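Local coordinates for agmatine ureohydrolase (Thermoplasma volcanium GSS1, PDB 3PZL), which probably hydrolyses agmatine to putrescine and urea, as a manganese-dependent enzyme of the arginase family, at residues Asp139-Asp144 with Glu215-Lys220. Sequence-based numbering, arbitrary orientation.
With MN (manganese (II) ion), chain G; MN (manganese (II) ion), chain F.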
loop_
_atom_site.group_PDB
_atom_site.type_symbol
_atom_site.label_atom_id
_atom_site.label_comp_id
_atom_site.label_asym_id
_atom_site.label_seq_id
_atom_site.Cartn_x
_atom_site.Cartn_y
_atom_site.Cartn_z
ATOM N N ASP B 139 22.292 12.253 -33.542
ATOM C CA ASP B 139 22.999 11.635 -32.418
ATOM C C ASP B 139 22.001 11.247 -31.325
ATOM O O ASP B 139 20.886 11.775 -31.270
ATOM C CB ASP B 139 24.031 12.596 -31.839
ATOM C CG ASP B 139 25.250 12.785 -32.755
ATOM O OD1 ASP B 139 26.154 13.583 -32.396
ATOM O OD2 ASP B 139 25.339 12.128 -33.824
ATOM N N LEU B 140 22.414 10.320 -30.459
ATOM C CA LEU B 140 21.555 9.764 -29.432
ATOM C C LEU B 140 21.959 10.286 -28.061
ATOM O O LEU B 140 23.125 10.186 -27.683
ATOM C CB LEU B 140 21.638 8.239 -29.456
ATOM C CG LEU B 140 20.815 7.436 -28.423
ATOM C CD1 LEU B 140 19.335 7.540 -28.664
ATOM C CD2 LEU B 140 21.228 5.988 -28.423
ATOM N N VAL B 141 20.990 10.855 -27.334
ATOM C CA VAL B 141 21.249 11.376 -25.986
ATOM C C VAL B 141 20.397 10.664 -24.953
ATOM O O VAL B 141 19.180 10.823 -24.933
ATOM C CB VAL B 141 21.026 12.895 -25.850
ATOM C CG1 VAL B 141 21.517 13.339 -24.498
ATOM C CG2 VAL B 141 21.766 13.675 -26.957
ATOM N N ILE B 142 21.066 9.901 -24.092
ATOM C CA ILE B 142 20.406 9.033 -23.151
ATOM C C ILE B 142 20.520 9.515 -21.692
ATOM O O ILE B 142 21.614 9.865 -21.228
ATOM C CB ILE B 142 20.964 7.592 -23.246
ATOM C CG1 ILE B 142 20.988 7.114 -24.699
ATOM C CG2 ILE B 142 20.138 6.653 -22.363
ATOM C CD1 ILE B 142 21.380 5.696 -24.880
ATOM N N VAL B 143 19.387 9.533 -20.986
ATOM C CA VAL B 143 19.387 9.763 -19.548
ATOM C C VAL B 143 19.162 8.425 -18.926
ATOM O O VAL B 143 18.187 7.764 -19.247
ATOM C CB VAL B 143 18.243 10.652 -19.110
ATOM C CG1 VAL B 143 18.099 10.608 -17.574
ATOM C CG2 VAL B 143 18.450 12.072 -19.619
ATOM N N ASP B 144 20.074 8.022 -18.040
ATOM C CA ASP B 144 20.088 6.644 -17.458
ATOM C C ASP B 144 21.027 6.545 -16.241
ATOM O O ASP B 144 22.032 7.236 -16.193
ATOM C CB ASP B 144 20.472 5.591 -18.528
ATOM C CG ASP B 144 20.048 4.166 -18.139
ATOM O OD1 ASP B 144 20.241 3.836 -16.948
ATOM O OD2 ASP B 144 19.515 3.368 -18.991
ATOM N N GLU B 215 25.874 21.727 -23.247
ATOM C CA GLU B 215 26.662 22.529 -24.196
ATOM C C GLU B 215 27.444 21.658 -25.181
ATOM O O GLU B 215 27.386 21.891 -26.388
ATOM C CB GLU B 215 27.654 23.488 -23.490
ATOM C CG GLU B 215 27.116 24.324 -22.308
ATOM C CD GLU B 215 25.939 25.259 -22.673
ATOM O OE1 GLU B 215 25.409 25.168 -23.821
ATOM O OE2 GLU B 215 25.532 26.078 -21.794
ATOM N N GLU B 216 28.173 20.669 -24.667
ATOM C CA GLU B 216 28.962 19.786 -25.520
ATOM C C GLU B 216 28.090 19.174 -26.631
ATOM O O GLU B 216 28.367 19.390 -27.818
ATOM C CB GLU B 216 29.691 18.686 -24.720
ATOM C CG GLU B 216 30.690 19.163 -23.667
ATOM C CD GLU B 216 31.175 18.027 -22.757
ATOM O OE1 GLU B 216 30.645 16.889 -22.856
ATOM O OE2 GLU B 216 32.079 18.273 -21.914
ATOM N N VAL B 217 27.022 18.470 -26.244
ATOM C CA VAL B 217 26.075 17.837 -27.187
ATOM C C VAL B 217 25.483 18.823 -28.208
ATOM O O VAL B 217 25.522 18.588 -29.401
ATOM C CB VAL B 217 24.905 17.138 -26.440
ATOM C CG1 VAL B 217 23.941 16.534 -27.404
ATOM C CG2 VAL B 217 25.442 16.058 -25.508
ATOM N N ASP B 218 24.927 19.926 -27.733
ATOM C CA ASP B 218 24.402 20.937 -28.633
ATOM C C ASP B 218 25.388 21.384 -29.735
ATOM O O ASP B 218 25.006 21.543 -30.891
ATOM C CB ASP B 218 23.914 22.147 -27.857
ATOM C CG ASP B 218 22.829 22.901 -28.599
ATOM O OD1 ASP B 218 22.426 22.457 -29.692
ATOM O OD2 ASP B 218 22.360 23.934 -28.093
ATOM N N ARG B 219 26.654 21.577 -29.380
ATOM C CA ARG B 219 27.654 21.988 -30.359
ATOM C C ARG B 219 28.004 20.893 -31.352
ATOM O O ARG B 219 28.099 21.151 -32.547
ATOM C CB ARG B 219 28.913 22.490 -29.658
ATOM C CG ARG B 219 28.745 23.891 -29.101
ATOM C CD ARG B 219 29.784 24.179 -28.040
ATOM N NE ARG B 219 29.753 25.575 -27.564
ATOM C CZ ARG B 219 28.876 26.062 -26.673
ATOM N NH1 ARG B 219 27.923 25.262 -26.177
ATOM N NH2 ARG B 219 28.945 27.347 -26.285
ATOM N N LYS B 220 28.178 19.674 -30.850
ATOM C CA LYS B 220 28.586 18.533 -31.666
ATOM C C LYS B 220 27.549 18.071 -32.692
ATOM O O LYS B 220 27.874 17.857 -33.846
ATOM C CB LYS B 220 28.983 17.355 -30.766
ATOM C CG LYS B 220 29.553 16.198 -31.548
ATOM C CD LYS B 220 30.335 15.246 -30.671
ATOM C CE LYS B 220 31.202 14.293 -31.561
ATOM N NZ LYS B 220 31.570 13.084 -30.724
HETATM MN MN MN G . 18.584 2.199 -16.516
HETATM MN MN MN F . 18.245 1.197 -19.611
#
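Val141 and Val217 meet through one methyl each, and this small contact is a worked example of how the alpha/beta arginase fold seats a helix on its parallel sheet. Strand 138-143 supplies the first valine, while the second sits in the last turn of helix 202-220, just before the chain enters the neighbouring strand 223-229. CG2 of Val141 and CG1 of Val217 lie 3.6 Å apart, and the two side chains run at a slant to each other. In Val217, CG1 is anti to the backbone N (chi1 179°), the setting that turns this methyl to the strand. Val141 has a similar torsion, yet it offers its other branch, CG2, which lies beside its own backbone N. Both valines are buried, and Val224 of the next strand together with Leu257 of helix 251-261 extends the apolar packing around Val141.

Toward the start of the strand the contact becomes looser and more polar. The nearest approach there is 4.4 Å, from Asp139 OD1 to Lys220 CG, so the carboxylate lies by the aliphatic part of the lysine. Asp139 OD1 is 5.7 Å from Lys220 NZ, which makes any attraction between the charges probably modest. Each polar end has another partner: Asp139 OD1 hydrogen-bonds Ser221 OG, and the extended lysine chain carries NZ to the carbonyl oxygen of Gly174.

At its other end the strand leads directly into the dinuclear manganese site. There Asp144, just beyond the last strand residue, bridges the metals, with OD1 at 2.4 Å from the chain G manganese and OD2 at 2.6 Å from the chain F manganese, while OD1 also accepts a hydrogen bond from His146 N.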